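Local atomic coordinates of cytochrome c' (Allochromatium vinosum, PDB entry 5GYR), a protein that binds a covalently attached, high-spin heme c lacking a sixth iron ligand and probably serves in electron transport, though its exact function is unknown. Residues 89-92 and 93-97; 120-123 and 124-128; 76-79 and 80-83; 106-109 and 110-113. All coordinates share one frame; numbering follows the deposited sequence.

Contact 1: residues 89-92 and 93-97; sequences REFV and GAANT. With HEC (heme c), chain I.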
loop_
_atom_site.group_PDB
_atom_site.type_symbol
_atom_site.label_atom_id
_atom_site.label_comp_id
_atom_site.label_asym_id
_atom_site.label_seq_id
_atom_site.Cartn_x
_atom_site.Cartn_y
_atom_site.Cartn_z
ATOM N N ARG A 89 3.752 3.509 10.114
ATOM C CA ARG A 89 2.828 4.363 10.821
ATOM C C ARG A 89 3.519 5.025 12.008
ATOM O O ARG A 89 3.275 6.202 12.279
ATOM C CB ARG A 89 1.568 3.578 11.220
ATOM C CG ARG A 89 0.695 3.295 10.002
ATOM C CD ARG A 89 -0.658 2.709 10.338
ATOM N NE ARG A 89 -0.526 1.414 11.011
ATOM C CZ ARG A 89 -0.753 1.196 12.304
ATOM N NH1 ARG A 89 -1.144 2.188 13.101
ATOM N NH2 ARG A 89 -0.593 -0.028 12.798
ATOM N N GLU A 90 4.377 4.279 12.700
ATOM C CA GLU A 90 5.172 4.852 13.792
ATOM C C GLU A 90 6.064 5.967 13.254
ATOM O O GLU A 90 6.180 7.027 13.858
ATOM C CB GLU A 90 6.029 3.799 14.495
ATOM C CG GLU A 90 5.248 2.830 15.384
ATOM C CD GLU A 90 6.145 1.669 15.907
ATOM O OE1 GLU A 90 5.747 0.808 16.753
ATOM O OE2 GLU A 90 7.314 1.624 15.474
ATOM N N PHE A 91 6.682 5.720 12.105
ATOM C CA PHE A 91 7.591 6.690 11.504
ATOM C C PHE A 91 6.897 7.982 11.112
ATOM O O PHE A 91 7.388 9.072 11.421
ATOM C CB PHE A 91 8.270 6.072 10.279
ATOM C CG PHE A 91 9.136 7.026 9.521
ATOM C CD1 PHE A 91 10.094 7.780 10.184
ATOM C CD2 PHE A 91 9.011 7.146 8.166
ATOM C CE1 PHE A 91 10.909 8.658 9.501
ATOM C CE2 PHE A 91 9.836 8.008 7.470
ATOM C CZ PHE A 91 10.779 8.756 8.136
ATOM N N VAL A 92 5.765 7.872 10.431
ATOM C CA VAL A 92 5.045 9.066 9.990
ATOM C C VAL A 92 4.611 9.899 11.192
ATOM O O VAL A 92 4.765 11.111 11.196
ATOM C CB VAL A 92 3.817 8.715 9.126
ATOM C CG1 VAL A 92 2.961 9.940 8.867
ATOM C CG2 VAL A 92 4.270 8.104 7.810
ATOM N N GLY A 93 4.075 9.228 12.209
ATOM C CA GLY A 93 3.656 9.899 13.427
ATOM C C GLY A 93 4.828 10.596 14.090
ATOM O O GLY A 93 4.724 11.744 14.502
ATOM N N ALA A 94 5.951 9.896 14.173
ATOM C CA ALA A 94 7.131 10.436 14.816
ATOM C C ALA A 94 7.701 11.615 14.030
ATOM O O ALA A 94 8.096 12.618 14.606
ATOM C CB ALA A 94 8.176 9.349 14.989
ATOM N N ALA A 95 7.710 11.506 12.711
ATOM C CA ALA A 95 8.238 12.575 11.862
ATOM C C ALA A 95 7.361 13.825 11.945
ATOM O O ALA A 95 7.871 14.945 12.033
ATOM C CB ALA A 95 8.355 12.094 10.420
ATOM N N ASN A 96 6.041 13.632 11.931
ATOM C CA ASN A 96 5.122 14.752 12.074
ATOM C C ASN A 96 5.341 15.465 13.396
ATOM O O ASN A 96 5.364 16.697 13.457
ATOM C CB ASN A 96 3.653 14.304 12.028
ATOM C CG ASN A 96 3.203 13.866 10.646
ATOM O OD1 ASN A 96 3.892 14.117 9.671
ATOM N ND2 ASN A 96 2.032 13.243 10.542
ATOM N N THR A 97 5.510 14.692 14.458
ATOM C CA THR A 97 5.747 15.274 15.781
ATOM C C THR A 97 7.068 16.021 15.824
ATOM O O THR A 97 7.143 17.109 16.386
ATOM C CB THR A 97 5.695 14.206 16.871
ATOM O OG1 THR A 97 4.385 13.619 16.856
ATOM C CG2 THR A 97 5.963 14.801 18.241
HETATM FE FE HEC I . 15.611 3.811 5.468
HETATM C CHA HEC I . 17.558 2.516 3.006
HETATM C CHB HEC I . 18.027 6.211 6.098
HETATM C CHC HEC I . 13.493 5.384 7.546
HETATM C CHD HEC I . 13.262 1.381 4.977
HETATM N NA HEC I . 17.443 4.237 4.760
HETATM C C1A HEC I . 18.056 3.606 3.695
HETATM C C2A HEC I . 19.317 4.223 3.427
HETATM C C3A HEC I . 19.435 5.258 4.307
HETATM C C4A HEC I . 18.270 5.280 5.115
HETATM C CMA HEC I . 20.587 6.222 4.441
HETATM C CAA HEC I . 20.330 3.831 2.346
HETATM C CBA HEC I . 19.916 4.480 1.009
HETATM C CGA HEC I . 20.899 4.240 -0.128
HETATM O O1A HEC I . 21.569 5.184 -0.599
HETATM O O2A HEC I . 21.039 3.111 -0.634
HETATM N NB HEC I . 15.753 5.497 6.658
HETATM C C1B HEC I . 16.785 6.333 6.744
HETATM C C2B HEC I . 16.459 7.385 7.648
HETATM C C3B HEC I . 15.175 7.158 8.076
HETATM C C4B HEC I . 14.735 5.930 7.367
HETATM C CMB HEC I . 17.387 8.508 8.052
HETATM C CAB HEC I . 14.296 7.974 8.946
HETATM C CBB HEC I . 14.491 9.275 9.181
HETATM N NC HEC I . 13.704 3.420 6.180
HETATM C C1C HEC I . 13.006 4.219 7.012
HETATM C C2C HEC I . 11.753 3.646 7.294
HETATM C C3C HEC I . 11.670 2.482 6.556
HETATM C C4C HEC I . 12.915 2.375 5.828
HETATM C CMC HEC I . 10.702 4.178 8.240
HETATM C CAC HEC I . 10.523 1.536 6.524
HETATM C CBC HEC I . 9.340 1.707 7.179
HETATM N ND HEC I . 15.464 2.289 4.331
HETATM C C1D HEC I . 14.431 1.420 4.231
HETATM C C2D HEC I . 14.666 0.428 3.182
HETATM C C3D HEC I . 15.848 0.748 2.634
HETATM C C4D HEC I . 16.326 1.942 3.343
HETATM C CMD HEC I . 13.792 -0.737 2.774
HETATM C CAD HEC I . 16.513 0.039 1.476
HETATM C CBD HEC I . 16.157 0.801 0.178
HETATM C CGD HEC I . 16.714 0.152 -1.082
HETATM O O1D HEC I . 16.020 0.008 -2.130
HETATM O O2D HEC I . 17.901 -0.248 -1.130
#

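Contact 2: residues 120-123 and 124-128; sequences ACKS and CHEKY. With HEC (heme c), chain I.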
loop_
_atom_site.group_PDB
_atom_site.type_symbol
_atom_site.label_atom_id
_atom_site.label_comp_id
_atom_site.label_asym_id
_atom_site.label_seq_id
_atom_site.Cartn_x
_atom_site.Cartn_y
_atom_site.Cartn_z
ATOM N N ALA A 120 12.497 4.763 14.817
ATOM C CA ALA A 120 11.669 4.250 13.727
ATOM C C ALA A 120 12.511 3.925 12.496
ATOM O O ALA A 120 12.299 2.898 11.880
ATOM C CB ALA A 120 10.553 5.230 13.379
ATOM N N CYS A 121 13.469 4.776 12.146
ATOM C CA CYS A 121 14.377 4.465 11.013
ATOM C C CYS A 121 15.047 3.125 11.262
ATOM O O CYS A 121 15.021 2.214 10.431
ATOM C CB CYS A 121 15.481 5.518 10.841
ATOM S SG CYS A 121 14.952 7.271 10.924
ATOM N N LYS A 122 15.620 3.011 12.455
ATOM C CA LYS A 122 16.400 1.835 12.820
ATOM C C LYS A 122 15.569 0.558 12.866
ATOM O O LYS A 122 16.014 -0.498 12.426
ATOM C CB LYS A 122 17.061 2.059 14.172
ATOM C CG LYS A 122 17.960 0.923 14.583
ATOM C CD LYS A 122 18.737 1.253 15.844
ATOM C CE LYS A 122 19.592 0.079 16.284
ATOM N NZ LYS A 122 20.864 0.441 16.956
ATOM N N SER A 123 14.355 0.652 13.391
ATOM C CA SER A 123 13.546 -0.533 13.557
ATOM C C SER A 123 13.116 -1.072 12.196
ATOM O O SER A 123 13.087 -2.284 12.001
ATOM C CB SER A 123 12.365 -0.249 14.466
ATOM O OG SER A 123 11.349 0.336 13.747
ATOM N N CYS A 124 12.822 -0.191 11.239
ATOM C CA CYS A 124 12.488 -0.655 9.899
ATOM C C CYS A 124 13.696 -1.325 9.244
ATOM O O CYS A 124 13.557 -2.359 8.601
ATOM C CB CYS A 124 12.007 0.453 8.983
ATOM S SG CYS A 124 11.395 -0.225 7.449
ATOM N N HIS A 125 14.876 -0.744 9.427
ATOM C CA HIS A 125 16.081 -1.312 8.829
ATOM C C HIS A 125 16.409 -2.694 9.361
ATOM O O HIS A 125 16.777 -3.590 8.614
ATOM C CB HIS A 125 17.277 -0.401 9.057
ATOM C CG HIS A 125 17.150 0.907 8.354
ATOM N ND1 HIS A 125 17.801 2.047 8.769
ATOM C CD2 HIS A 125 16.391 1.266 7.297
ATOM C CE1 HIS A 125 17.460 3.053 7.988
ATOM N NE2 HIS A 125 16.606 2.600 7.086
ATOM N N GLU A 126 16.273 -2.856 10.669
ATOM C CA GLU A 126 16.599 -4.127 11.301
ATOM C C GLU A 126 15.746 -5.250 10.726
ATOM O O GLU A 126 16.224 -6.355 10.472
ATOM C CB GLU A 126 16.401 -4.032 12.811
ATOM C CG GLU A 126 17.423 -3.191 13.545
ATOM C CD GLU A 126 18.735 -3.913 13.731
ATOM O OE1 GLU A 126 18.786 -4.952 14.417
ATOM O OE2 GLU A 126 19.728 -3.420 13.195
ATOM N N LYS A 127 14.474 -4.964 10.508
ATOM C CA LYS A 127 13.553 -5.953 9.965
ATOM C C LYS A 127 13.551 -6.095 8.456
ATOM O O LYS A 127 13.367 -7.192 7.959
ATOM C CB LYS A 127 12.138 -5.649 10.407
ATOM C CG LYS A 127 11.385 -6.893 10.812
ATOM C CD LYS A 127 10.044 -6.574 11.419
ATOM C CE LYS A 127 9.178 -7.799 11.338
ATOM N NZ LYS A 127 7.802 -7.479 11.744
ATOM N N TYR A 128 13.718 -4.999 7.729
ATOM C CA TYR A 128 13.418 -4.996 6.289
ATOM C C TYR A 128 14.536 -4.536 5.360
ATOM O O TYR A 128 14.331 -4.459 4.146
ATOM C CB TYR A 128 12.187 -4.142 6.037
ATOM C CG TYR A 128 10.953 -4.655 6.719
ATOM C CD1 TYR A 128 10.453 -5.915 6.422
ATOM C CD2 TYR A 128 10.265 -3.870 7.635
ATOM C CE1 TYR A 128 9.314 -6.395 7.039
ATOM C CE2 TYR A 128 9.109 -4.329 8.239
ATOM C CZ TYR A 128 8.647 -5.603 7.938
ATOM O OH TYR A 128 7.505 -6.077 8.538
HETATM FE FE HEC I . 15.611 3.811 5.468
HETATM C CHA HEC I . 17.558 2.516 3.006
HETATM C CHB HEC I . 18.027 6.211 6.098
HETATM C CHC HEC I . 13.493 5.384 7.546
HETATM C CHD HEC I . 13.262 1.381 4.977
HETATM N NA HEC I . 17.443 4.237 4.760
HETATM C C1A HEC I . 18.056 3.606 3.695
HETATM C C2A HEC I . 19.317 4.223 3.427
HETATM C C3A HEC I . 19.435 5.258 4.307
HETATM C C4A HEC I . 18.270 5.280 5.115
HETATM C CMA HEC I . 20.587 6.222 4.441
HETATM C CAA HEC I . 20.330 3.831 2.346
HETATM C CBA HEC I . 19.916 4.480 1.009
HETATM C CGA HEC I . 20.899 4.240 -0.128
HETATM O O1A HEC I . 21.569 5.184 -0.599
HETATM O O2A HEC I . 21.039 3.111 -0.634
HETATM N NB HEC I . 15.753 5.497 6.658
HETATM C C1B HEC I . 16.785 6.333 6.744
HETATM C C2B HEC I . 16.459 7.385 7.648
HETATM C C3B HEC I . 15.175 7.158 8.076
HETATM C C4B HEC I . 14.735 5.930 7.367
HETATM C CMB HEC I . 17.387 8.508 8.052
HETATM C CAB HEC I . 14.296 7.974 8.946
HETATM C CBB HEC I . 14.491 9.275 9.181
HETATM N NC HEC I . 13.704 3.420 6.180
HETATM C C1C HEC I . 13.006 4.219 7.012
HETATM C C2C HEC I . 11.753 3.646 7.294
HETATM C C3C HEC I . 11.670 2.482 6.556
HETATM C C4C HEC I . 12.915 2.375 5.828
HETATM C CMC HEC I . 10.702 4.178 8.240
HETATM C CAC HEC I . 10.523 1.536 6.524
HETATM C CBC HEC I . 9.340 1.707 7.179
HETATM N ND HEC I . 15.464 2.289 4.331
HETATM C C1D HEC I . 14.431 1.420 4.231
HETATM C C2D HEC I . 14.666 0.428 3.182
HETATM C C3D HEC I . 15.848 0.748 2.634
HETATM C C4D HEC I . 16.326 1.942 3.343
HETATM C CMD HEC I . 13.792 -0.737 2.774
HETATM C CAD HEC I . 16.513 0.039 1.476
HETATM C CBD HEC I . 16.157 0.801 0.178
HETATM C CGD HEC I . 16.714 0.152 -1.082
HETATM O O1D HEC I . 16.020 0.008 -2.130
HETATM O O2D HEC I . 17.901 -0.248 -1.130
#

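Contact 3: residues 76-79 and 80-83; sequences EFFQ and NMED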
loop_
_atom_site.group_PDB
_atom_site.type_symbol
_atom_site.label_atom_id
_atom_site.label_comp_id
_atom_site.label_asym_id
_atom_site.label_seq_id
_atom_site.Cartn_x
_atom_site.Cartn_y
_atom_site.Cartn_z
ATOM N N GLU A 76 -0.318 0.254 -13.799
ATOM C CA GLU A 76 -0.709 1.501 -13.128
ATOM C C GLU A 76 -1.273 1.289 -11.739
ATOM O O GLU A 76 -1.276 2.202 -10.921
ATOM C CB GLU A 76 -1.763 2.255 -13.951
ATOM C CG GLU A 76 -1.241 2.875 -15.240
ATOM C CD GLU A 76 -1.255 1.962 -16.450
ATOM O OE1 GLU A 76 -1.411 0.732 -16.311
ATOM O OE2 GLU A 76 -1.087 2.508 -17.559
ATOM N N PHE A 77 -1.812 0.106 -11.493
ATOM C CA PHE A 77 -2.439 -0.197 -10.220
ATOM C C PHE A 77 -1.485 -0.050 -9.046
ATOM O O PHE A 77 -1.834 0.554 -8.019
ATOM C CB PHE A 77 -2.959 -1.629 -10.259
ATOM C CG PHE A 77 -3.708 -2.013 -9.010
ATOM C CD1 PHE A 77 -4.962 -1.467 -8.736
ATOM C CD2 PHE A 77 -3.152 -2.886 -8.102
ATOM C CE1 PHE A 77 -5.648 -1.802 -7.578
ATOM C CE2 PHE A 77 -3.834 -3.232 -6.950
ATOM C CZ PHE A 77 -5.082 -2.689 -6.687
ATOM N N PHE A 78 -0.271 -0.563 -9.220
ATOM C CA PHE A 78 0.687 -0.698 -8.131
ATOM C C PHE A 78 1.136 0.620 -7.489
ATOM O O PHE A 78 1.439 0.674 -6.298
ATOM C CB PHE A 78 1.895 -1.481 -8.610
ATOM C CG PHE A 78 1.582 -2.900 -8.927
ATOM C CD1 PHE A 78 1.652 -3.867 -7.933
ATOM C CD2 PHE A 78 1.171 -3.277 -10.189
ATOM C CE1 PHE A 78 1.344 -5.186 -8.224
ATOM C CE2 PHE A 78 0.856 -4.601 -10.479
ATOM C CZ PHE A 78 0.954 -5.553 -9.494
ATOM N N GLN A 79 1.153 1.691 -8.256
ATOM C CA GLN A 79 1.660 2.966 -7.715
ATOM C C GLN A 79 0.729 3.586 -6.671
ATOM O O GLN A 79 1.103 4.518 -5.961
ATOM C CB GLN A 79 1.933 3.973 -8.835
ATOM C CG GLN A 79 0.703 4.399 -9.591
ATOM C CD GLN A 79 1.055 5.229 -10.800
ATOM O OE1 GLN A 79 1.896 6.119 -10.726
ATOM N NE2 GLN A 79 0.416 4.949 -11.915
ATOM N N ASN A 80 -0.492 3.068 -6.600
ATOM C CA ASN A 80 -1.446 3.529 -5.577
ATOM C C ASN A 80 -1.308 2.887 -4.202
ATOM O O ASN A 80 -2.083 3.220 -3.293
ATOM C CB ASN A 80 -2.880 3.328 -6.032
ATOM C CG ASN A 80 -3.175 4.050 -7.312
ATOM O OD1 ASN A 80 -3.426 5.245 -7.304
ATOM N ND2 ASN A 80 -3.075 3.341 -8.435
ATOM N N MET A 81 -0.390 1.930 -4.074
ATOM C CA MET A 81 -0.086 1.254 -2.822
ATOM C C MET A 81 0.879 2.016 -1.942
ATOM O O MET A 81 1.788 2.699 -2.426
ATOM C CB MET A 81 0.434 -0.168 -3.095
ATOM C CG MET A 81 -0.612 -1.008 -3.824
ATOM S SD MET A 81 0.056 -2.485 -4.551
ATOM C CE MET A 81 0.427 -3.378 -3.033
ATOM N N GLU A 82 0.655 1.881 -0.637
ATOM C CA GLU A 82 1.500 2.451 0.381
ATOM C C GLU A 82 1.729 1.462 1.500
ATOM O O GLU A 82 0.889 0.605 1.776
ATOM C CB GLU A 82 0.861 3.715 0.929
ATOM C CG GLU A 82 1.723 4.513 1.845
ATOM C CD GLU A 82 3.028 4.910 1.209
ATOM O OE1 GLU A 82 3.029 5.642 0.205
ATOM O OE2 GLU A 82 4.061 4.459 1.719
ATOM N N ASP A 83 2.883 1.596 2.146
ATOM C CA ASP A 83 3.213 0.765 3.289
ATOM C C ASP A 83 2.327 1.233 4.438
ATOM O O ASP A 83 2.454 2.358 4.891
ATOM C CB ASP A 83 4.704 0.861 3.622
ATOM C CG ASP A 83 5.068 0.098 4.888
ATOM O OD1 ASP A 83 4.253 -0.678 5.442
ATOM O OD2 ASP A 83 6.197 0.274 5.329
#

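Contact 4: residues 106-109 and 110-113; sequences EAEA and VKTA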
loop_
_atom_site.group_PDB
_atom_site.type_symbol
_atom_site.label_atom_id
_atom_site.label_comp_id
_atom_site.label_asym_id
_atom_site.label_seq_id
_atom_site.Cartn_x
_atom_site.Cartn_y
_atom_site.Cartn_z
ATOM N N GLU A 106 12.214 24.633 20.784
ATOM C CA GLU A 106 12.661 24.107 22.080
ATOM C C GLU A 106 13.564 22.883 21.907
ATOM O O GLU A 106 13.088 21.792 21.651
ATOM C CB GLU A 106 11.471 23.729 22.984
ATOM C CG GLU A 106 11.836 23.570 24.474
ATOM C CD GLU A 106 10.731 22.926 25.318
ATOM O OE1 GLU A 106 10.806 22.922 26.571
ATOM O OE2 GLU A 106 9.748 22.445 24.739
ATOM N N ALA A 107 14.869 23.085 22.110
ATOM C CA ALA A 107 15.860 22.034 21.849
ATOM C C ALA A 107 15.644 20.750 22.647
ATOM O O ALA A 107 15.856 19.656 22.125
ATOM C CB ALA A 107 17.263 22.566 22.099
ATOM N N GLU A 108 15.240 20.859 23.910
ATOM C CA GLU A 108 15.083 19.650 24.719
ATOM C C GLU A 108 13.913 18.789 24.240
ATOM O O GLU A 108 14.004 17.567 24.249
ATOM C CB GLU A 108 14.941 19.968 26.210
ATOM C CG GLU A 108 15.449 18.879 27.153
ATOM C CD GLU A 108 16.900 18.467 26.875
ATOM O OE1 GLU A 108 17.540 19.018 25.943
ATOM O OE2 GLU A 108 17.408 17.576 27.591
ATOM N N ALA A 109 12.827 19.428 23.814
ATOM C CA ALA A 109 11.688 18.707 23.254
ATOM C C ALA A 109 12.067 18.084 21.906
ATOM O O ALA A 109 11.697 16.949 21.606
ATOM C CB ALA A 109 10.492 19.633 23.106
ATOM N N VAL A 110 12.816 18.826 21.106
ATOM C CA VAL A 110 13.317 18.317 19.822
ATOM C C VAL A 110 14.184 17.079 20.037
ATOM O O VAL A 110 14.062 16.100 19.307
ATOM C CB VAL A 110 14.108 19.390 19.045
ATOM C CG1 VAL A 110 14.869 18.774 17.873
ATOM C CG2 VAL A 110 13.160 20.461 18.539
ATOM N N LYS A 111 15.043 17.113 21.052
ATOM C CA LYS A 111 15.922 15.983 21.329
ATOM C C LYS A 111 15.109 14.703 21.518
ATOM O O LYS A 111 15.449 13.653 20.974
ATOM C CB LYS A 111 16.811 16.251 22.555
ATOM C CG LYS A 111 17.767 15.120 22.853
ATOM C CD LYS A 111 18.748 15.433 23.978
ATOM C CE LYS A 111 19.238 14.158 24.664
ATOM N NZ LYS A 111 20.636 14.285 25.166
ATOM N N THR A 112 14.037 14.801 22.296
ATOM C CA THR A 112 13.165 13.654 22.534
ATOM C C THR A 112 12.464 13.201 21.256
ATOM O O THR A 112 12.440 12.015 20.950
ATOM C CB THR A 112 12.123 13.976 23.615
ATOM O OG1 THR A 112 12.805 14.305 24.825
ATOM C CG2 THR A 112 11.187 12.782 23.851
ATOM N N ALA A 113 11.914 14.155 20.512
ATOM C CA ALA A 113 11.226 13.865 19.256
ATOM C C ALA A 113 12.160 13.287 18.199
ATOM O O ALA A 113 11.801 12.391 17.456
ATOM C CB ALA A 113 10.538 15.115 18.734
#

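Contact 1: residues 89-92 and 93-97
The F91 ring meets A95 and the heme together: the heme methyl CMC sits over one face, with F91 CD2 3.4 Å from it, while the A95 methyl group approaches obliquely, its CB 4.4 Å from F91 CE1. Farther round the ring, F91 CE1 comes within 3.5 Å of heme CAB, the carbon that carries one of the two thioether links. The ring is therefore packed against substituents along one border of the porphyrin, and its position follows from the first torsion: CG stands anti to the backbone N (chi1 175°), which carries the phenyl group off the helix toward the cofactor. The other flat group, the N96 amide, lies alongside V92, both side chains pointing the same way, and N96 ND2 is 3.8 Å from V92 CG1. Its OD1 is engaged elsewhere, by a hydrogen bond from N51 of the second subunit.

F91, V92, A95 and N96 all stand on helix 86-104, which packs beside helix 107-128, the helix that carries the heme, in the four-helix-bundle fold of cytochromes c'. Regular i to i+4 bonds join the two halves: A95 N reaches F91 O at 2.8 Å and N96 N reaches V92 O at 2.9 Å. G93 N, bonded to R89 O at 3.1 Å, keeps the repeat unbroken at the glycine. F91 also packs on V117 and A120 of helix 107-128, while A50 of the second subunit touches both F91 and A95.

Contact 2: residues 120-123 and 124-128
The imidazole of H125 and the backbone carbonyl of C121 are set one above the other: C121 O lies 3.2 Å above the ring plane, over its centre. The same oxygen accepts the hydrogen bond from H125 N at 3.1 Å, in the carbonyl plane, so one atom both continues the helix and rests against the ring. At the far end of the imidazole, H125 NE2 binds the heme iron, FE, at 2.3 Å as the axial ligand.

The two cysteines reach the porphyrin with different first torsions. C121 SG is beside its backbone N (chi1 -46°), whereas C124 SG is anti to its own (chi1 -172°); the sulfurs thus diverge to neighbouring pyrroles, C121 SG bonded to heme CAB and C124 SG to heme CAC, each at 2.2 Å. Two thioethers and a histidine on the next residue form the CXXCH motif of c-type cytochromes, which fixes the heme at three points of a single helical stretch. On another side of the helix, K122 CG and E126 CG lie 4.3 Å apart, but K122 NZ and E126 OE2 remain 5.5 Å from each other.

Helix 107-128 lies against helix 86-104 here, with S123 and C124 both on I87, while Y128 packs on N80 of the second subunit, next to its strand 81-83.

Contact 3: residues 76-79 and 80-83
N80 turns back on F77, and its side chain can be followed outward from the backbone. CB lies 3.6 Å from F77 O; CG, placed beside the backbone N (chi1 -58°), carries the amide back along the turn; and at the tip ND2 gives a hydrogen bond to F77 O at 3.1 Å, with an N-H...O angle of 161°. N80 ND2 also comes 3.3 Å from E76 O, at an angle too poor for a bond. The acceptor F77 O is in the plane of the N80 amide, yet the donor stands above the F77 carbonyl plane. N80 N bonds to the same oxygen at 3.2 Å and from the same face, so two donors of one residue grip F77 O and tie down the asparagine's rotation.

One residue on, M81 N bonds to F78 O at 3.1 Å. The M81 side chain then runs beside F78, both pointing the same way, and M81 SD comes to 4.0 Å from F78 CD1. The sulfur is 5.1 Å from the ring centroid in an oblique Met-aromatic contact.

The i to i+3 bonds from N80 N and M81 N make two overlapping turns that lead into strand 81-83, whose M81, E82 and D83 pair with a strand of the second subunit in an antiparallel beta ladder. Such a turn feeding an intersubunit sheet is consistent with the hinge region of a domain-swapped oligomer.

Contact 4: residues 106-109 and 110-113
V110 and E106 meet at the start of helix 107-128, where the valine's branches divide the work. V110 CG2, anti to the carbonyl carbon, is turned back to 3.4 Å from E106 O; CG1 is anti to the backbone N (chi1 168°). The same E106 oxygen accepts the hydrogen bond from V110 N at 3.0 Å, nearly along the C=O axis.

E108 and K111 show how two long chains can run near each other without closing a salt bridge. K111 is extended through its first three torsions and bends at the last, and E108 bends at chi2 (54°), which brings its OE1 to 4.3 Å from K111 CD; still, E108 OE2 and K111 NZ stay 5.2 Å apart, so the charged atoms are not in contact.

E106 occupies the N-cap position, and its bond is followed by the next i to i+4 links of the helix: K111 N to A107 O at 2.9 Å and A113 N to A109 O at 3.0 Å, with a weak one from T112 N to E108 O. T112 OG1, beside its backbone N, lies 3.5 Å from E108 O. On the buried side V110 packs on L98 and V101 of helix 86-104, A113 on L98, and Y34 of the second subunit touches A107 and V110.

From the N terminus, contact 3 comes first: its turn, after helix 36-50, leads into strand 81-83. Helix 86-104 follows and carries contact 1; contact 4 opens helix 107-128, and contact 2 lies near that helix's far end. All four are local and in series, none nesting or crossing; only contact 3 lies in a turn, the others on helices. Contacts 1 and 2 touch, F91 CA meeting A120 CB at 3.8 Å, and bring the last two helices to one side of the heme, to which R12, Q13, T71 and R72 of the second subunit are hydrogen-bonded. Contact 4, about 22 Å from contact 2 between centres, joins the same helices farther away. Every contact meets the second subunit.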